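Local atomic coordinates of MstE (PDB entry 6SBF), a protein that acts as a single-domain class II terpene cyclase, probably closing the linear isoprenoid chain of a merosterol precursor into a fused polycyclic scaffold. Residues 28-32 with 72-77; 175-181 with 193-197. The protein carries 1 engineered substitution. The contacts are given in a common frame with arbitrary orientation. Where two conformers were deposited one is given. Numbering follows the deposited sequence.

Packing of helices, and of the loops that start them, in an alpha6-alpha6 barrel can be secured by a few apolar side chains and one tyrosine hydroxyl, as both contacts illustrate. Contact 1 joins helix 18-37 to the loop and first turn of helix 75-90; contact 2 joins helix 177-183 to helix 187-200. They lie on opposite sides of the chain's centre, their own centres 31 Å apart and their nearest atoms about 19 Å apart. Contact 1 is partly buried, its centre about 19 Å from the centre of the chain; a glycerol, probably from the crystallisation liquor, lies about 4 Å from the His-76 side chain. Contact 2 is buried, its centre about 14 Å from the chain's centre. Neither includes a substrate.

Contact 1: residues 28-32 with 72-77; sequences INAAV and LPYAHV
In this piece of alpha-alpha barrel packing, a mid-helix turn, 28-32 of helix 18-37, meets the loop that leads into helix 75-90. The first segment is regular helix, with Val-32 N bonded to Ile-28 O at 2.9 Å; the second is extended at Leu-72 and turns helical from Ala-75, with Tyr-74 as N-cap. The closest CA atoms, those of Val-32 and Val-77, are 8.2 Å apart. Ile-28 points toward the loop and sets CG2 3.8 Å from Leu-72 CD2, while Val-357 and Val-361 of helix 350-363 also pack against it. Asn-29, chi1 m, leaves its helix sideways and brings its amide end back to the loop. Val-32, chi1 t, is the apolar centre: CG2 lies 3.5 Å from Leu-72 CD1, and CG1 reaches Val-77 CG2 at 3.8 Å. More loosely, Val-32 CG1 sits oblique to the His-76 ring, 4.3 Å from NE2. On the partly exposed side, Tyr-74, chi1 m, spans the gap, and its OH donates a 2.7 Å hydrogen bond to Asn-29 OD1 near the plane of the ring.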
loop_
_atom_site.group_PDB
_atom_site.type_symbol
_atom_site.label_atom_id
_atom_site.label_comp_id
_atom_site.label_asym_id
_atom_site.label_seq_id
_atom_site.Cartn_x
_atom_site.Cartn_y
_atom_site.Cartn_z
ATOM N N ILE A 28 -15.244 11.827 -2.439
ATOM C CA ILE A 28 -14.439 11.571 -1.220
ATOM C C ILE A 28 -15.386 11.288 -0.038
ATOM O O ILE A 28 -15.137 10.385 0.742
ATOM C CB ILE A 28 -13.450 12.711 -0.996
ATOM C CG1 ILE A 28 -12.349 12.701 -2.058
ATOM C CG2 ILE A 28 -12.919 12.692 0.445
ATOM C CD1 ILE A 28 -11.648 14.022 -2.223
ATOM N N ASN A 29 -16.385 12.143 0.136
ATOM C CA ASN A 29 -17.277 11.970 1.281
ATOM C C ASN A 29 -18.047 10.663 1.257
ATOM O O ASN A 29 -18.214 10.012 2.292
ATOM C CB ASN A 29 -18.234 13.160 1.435
ATOM C CG ASN A 29 -17.472 14.447 1.757
ATOM O OD1 ASN A 29 -16.417 14.382 2.380
ATOM N ND2 ASN A 29 -18.055 15.571 1.386
ATOM N N ALA A 30 -18.470 10.257 0.068
ATOM C CA ALA A 30 -19.198 8.973 -0.063
ATOM C C ALA A 30 -18.254 7.813 0.281
ATOM O O ALA A 30 -18.684 6.843 0.934
ATOM C CB ALA A 30 -19.782 8.817 -1.453
ATOM N N ALA A 31 -16.990 7.914 -0.100
ATOM C CA ALA A 31 -16.011 6.856 0.197
ATOM C C ALA A 31 -15.698 6.812 1.680
ATOM O O ALA A 31 -15.551 5.718 2.254
ATOM C CB ALA A 31 -14.802 7.062 -0.637
ATOM N N VAL A 32 -15.540 8.006 2.276
ATOM C CA VAL A 32 -15.269 8.029 3.722
ATOM C C VAL A 32 -16.470 7.405 4.466
ATOM O O VAL A 32 -16.255 6.629 5.429
ATOM C CB VAL A 32 -15.009 9.468 4.174
ATOM C CG1 VAL A 32 -15.072 9.606 5.680
ATOM C CG2 VAL A 32 -13.683 9.967 3.612
ATOM N N LEU A 72 -7.190 13.288 5.432
ATOM C CA LEU A 72 -8.431 14.064 5.560
ATOM C C LEU A 72 -8.416 15.010 6.767
ATOM O O LEU A 72 -7.907 14.676 7.830
ATOM C CB LEU A 72 -9.610 13.135 5.733
ATOM C CG LEU A 72 -10.003 12.508 4.436
ATOM C CD1 LEU A 72 -10.560 11.166 4.618
ATOM C CD2 LEU A 72 -10.799 13.359 3.503
ATOM N N PRO A 73 -8.971 16.228 6.568
ATOM C CA PRO A 73 -9.058 17.227 7.634
ATOM C C PRO A 73 -10.425 17.231 8.297
ATOM O O PRO A 73 -11.037 18.317 8.362
ATOM C CB PRO A 73 -8.913 18.517 6.819
ATOM C CG PRO A 73 -9.760 18.228 5.598
ATOM C CD PRO A 73 -9.438 16.772 5.275
ATOM N N TYR A 74 -10.947 16.039 8.595
ATOM C CA TYR A 74 -12.208 15.909 9.323
ATOM C C TYR A 74 -12.003 15.348 10.721
ATOM O O TYR A 74 -11.328 14.354 10.935
ATOM C CB TYR A 74 -13.112 14.930 8.599
ATOM C CG TYR A 74 -13.543 15.344 7.227
ATOM C CD1 TYR A 74 -13.707 16.651 6.826
ATOM C CD2 TYR A 74 -13.890 14.377 6.291
ATOM C CE1 TYR A 74 -14.233 16.971 5.595
ATOM C CE2 TYR A 74 -14.395 14.693 5.050
ATOM C CZ TYR A 74 -14.593 15.993 4.700
ATOM O OH TYR A 74 -15.133 16.412 3.526
ATOM N N ALA A 75 -12.630 16.044 11.688
ATOM C CA ALA A 75 -12.493 15.620 13.077
ATOM C C ALA A 75 -12.987 14.186 13.276
ATOM O O ALA A 75 -12.353 13.444 14.054
ATOM C CB ALA A 75 -13.246 16.583 13.980
ATOM N N HIS A 76 -14.080 13.809 12.646
ATOM C CA HIS A 76 -14.597 12.441 12.888
ATOM C C HIS A 76 -13.684 11.362 12.278
ATOM O O HIS A 76 -13.617 10.252 12.801
ATOM C CB HIS A 76 -16.037 12.329 12.451
ATOM C CG HIS A 76 -16.254 12.314 10.995
ATOM N ND1 HIS A 76 -16.048 13.446 10.209
ATOM C CD2 HIS A 76 -16.737 11.352 10.187
ATOM C CE1 HIS A 76 -16.380 13.126 8.953
ATOM N NE2 HIS A 76 -16.811 11.888 8.941
ATOM N N VAL A 77 -12.959 11.737 11.224
ATOM C CA VAL A 77 -11.959 10.783 10.685
ATOM C C VAL A 77 -10.779 10.695 11.619
ATOM O O VAL A 77 -10.274 9.634 11.933
ATOM C CB VAL A 77 -11.556 11.172 9.258
ATOM C CG1 VAL A 77 -10.462 10.267 8.766
ATOM C CG2 VAL A 77 -12.763 11.098 8.342
#

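Contact 2: residues 175-181 with 193-197; sequences AHTCVSA and LHDYL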
loop_
_atom_site.group_PDB
_atom_site.type_symbol
_atom_site.label_atom_id
_atom_site.label_comp_id
_atom_site.label_asym_id
_atom_site.label_seq_id
_atom_site.Cartn_x
_atom_site.Cartn_y
_atom_site.Cartn_z
ATOM N N ALA A 175 15.068 -9.371 1.488
ATOM C CA ALA A 175 14.706 -7.965 1.305
ATOM C C ALA A 175 13.614 -7.851 0.253
ATOM O O ALA A 175 13.753 -8.454 -0.837
ATOM C CB ALA A 175 15.903 -7.139 0.961
ATOM N N HIS A 176 12.617 -7.031 0.509
ATOM C CA HIS A 176 11.454 -6.815 -0.378
ATOM C C HIS A 176 11.369 -5.342 -0.747
ATOM O O HIS A 176 11.361 -4.494 0.154
ATOM C CB HIS A 176 10.181 -7.269 0.313
ATOM C CG HIS A 176 10.181 -8.728 0.556
ATOM N ND1 HIS A 176 9.654 -9.325 1.688
ATOM C CD2 HIS A 176 10.659 -9.739 -0.223
ATOM C CE1 HIS A 176 9.799 -10.652 1.573
ATOM N NE2 HIS A 176 10.410 -10.945 0.390
ATOM N N THR A 177 11.272 -5.004 -2.016
ATOM C CA THR A 177 11.300 -3.592 -2.399
ATOM C C THR A 177 10.014 -2.876 -2.009
ATOM O O THR A 177 10.064 -1.696 -1.616
ATOM C CB THR A 177 11.621 -3.520 -3.884
ATOM O OG1 THR A 177 12.845 -4.248 -4.146
ATOM C CG2 THR A 177 11.818 -2.104 -4.354
ATOM N N CYS A 178 8.883 -3.542 -2.093
ATOM C CA CYS A 178 7.572 -2.996 -1.728
ATOM C C CYS A 178 7.579 -2.620 -0.220
ATOM O O CYS A 178 7.167 -1.524 0.160
ATOM C CB CYS A 178 6.456 -3.991 -2.046
ATOM S SG CYS A 178 6.749 -5.696 -1.481
ATOM N N VAL A 179 8.051 -3.523 0.626
ATOM C CA VAL A 179 8.103 -3.301 2.078
ATOM C C VAL A 179 9.156 -2.254 2.374
ATOM O O VAL A 179 8.909 -1.342 3.210
ATOM C CB VAL A 179 8.372 -4.597 2.822
ATOM C CG1 VAL A 179 8.407 -4.352 4.338
ATOM C CG2 VAL A 179 7.323 -5.618 2.455
ATOM N N SER A 180 10.303 -2.270 1.728
ATOM C CA SER A 180 11.355 -1.271 1.931
ATOM C C SER A 180 10.827 0.123 1.566
ATOM O O SER A 180 11.075 1.100 2.308
ATOM C CB SER A 180 12.576 -1.638 1.096
ATOM O OG SER A 180 13.150 -2.863 1.505
ATOM N N ALA A 181 10.090 0.264 0.482
ATOM C CA ALA A 181 9.543 1.537 0.035
ATOM C C ALA A 181 8.594 2.074 1.113
ATOM O O ALA A 181 8.604 3.279 1.440
ATOM C CB ALA A 181 8.857 1.397 -1.305
ATOM N N LEU A 193 17.525 3.094 4.247
ATOM C CA LEU A 193 17.012 2.323 3.085
ATOM C C LEU A 193 17.343 2.993 1.738
ATOM O O LEU A 193 17.101 2.415 0.696
ATOM C CB LEU A 193 15.521 2.142 3.257
ATOM C CG LEU A 193 15.152 1.234 4.419
ATOM C CD1 LEU A 193 13.662 1.325 4.665
ATOM C CD2 LEU A 193 15.492 -0.215 4.120
ATOM N N HIS A 194 17.872 4.217 1.742
ATOM C CA HIS A 194 18.042 5.022 0.520
ATOM C C HIS A 194 18.833 4.265 -0.587
ATOM O O HIS A 194 18.413 4.276 -1.737
ATOM C CB HIS A 194 18.718 6.355 0.905
ATOM C CG HIS A 194 19.168 7.138 -0.277
ATOM N ND1 HIS A 194 20.388 6.899 -0.881
ATOM C CD2 HIS A 194 18.528 8.096 -1.012
ATOM C CE1 HIS A 194 20.520 7.724 -1.907
ATOM N NE2 HIS A 194 19.367 8.461 -2.030
ATOM N N ASP A 195 20.002 3.769 -0.266
ATOM C CA ASP A 195 20.889 3.206 -1.298
ATOM C C ASP A 195 20.197 1.995 -1.910
ATOM O O ASP A 195 20.284 1.801 -3.135
ATOM C CB ASP A 195 22.267 2.929 -0.738
ATOM C CG ASP A 195 23.092 4.166 -0.423
ATOM O OD1 ASP A 195 22.610 5.298 -0.622
ATOM O OD2 ASP A 195 24.217 3.963 0.009
ATOM N N TYR A 196 19.581 1.144 -1.093
ATOM C CA TYR A 196 18.849 -0.046 -1.597
ATOM C C TYR A 196 17.753 0.412 -2.550
ATOM O O TYR A 196 17.587 -0.147 -3.668
ATOM C CB TYR A 196 18.262 -0.831 -0.428
ATOM C CG TYR A 196 17.346 -1.932 -0.868
ATOM C CD1 TYR A 196 17.825 -3.186 -1.206
ATOM C CD2 TYR A 196 15.993 -1.691 -0.982
ATOM C CE1 TYR A 196 16.968 -4.187 -1.632
ATOM C CE2 TYR A 196 15.148 -2.695 -1.409
ATOM C CZ TYR A 196 15.632 -3.941 -1.773
ATOM O OH TYR A 196 14.752 -4.908 -2.197
ATOM N N LEU A 197 16.996 1.428 -2.175
ATOM C CA LEU A 197 15.938 1.933 -3.072
ATOM C C LEU A 197 16.571 2.489 -4.361
ATOM O O LEU A 197 16.022 2.241 -5.469
ATOM C CB LEU A 197 15.081 2.958 -2.384
ATOM C CG LEU A 197 14.254 2.379 -1.212
ATOM C CD1 LEU A 197 13.512 3.455 -0.497
ATOM C CD2 LEU A 197 13.261 1.332 -1.695
#
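Tyr-196 brings its ring against the start of helix 177-183, with CE1 4.1 Å from Ala-175 CB and CE2 3.5 Å from Ser-180 OG. Its OH and Thr-177 OG1 share a hydrogen bond of 2.8 Å. Leu-197 turns its end inward, so that CD2 comes 4.1 Å from Ser-180 CB. The short helical segments run at 139° to one another, their axes 10.5 Å apart at closest approach: an alpha-alpha hairpin about 41° from antiparallel, as expected in an alpha6-alpha6 barrel. Ser-180, small and with CB facing the other helix, leaves room for Leu-193 CD1, 3.5 Å from Ser-180 O, and for Leu-197 CD2, 4.0 Å from Ala-181 N. His-176, the N-cap, points away from this interface, bonding to Thr-149 and Gly-171 and stacking on Tyr-210. Ser-180 OG donates to His-176 O at 2.8 Å and also bonds to Ile-147 N. The serine hydroxyl is thus satisfied without the tyrosine, whose hydroxyl ties the helices through Thr-177 within a buried mix of apolar side chains, hydroxyls and backbone atoms.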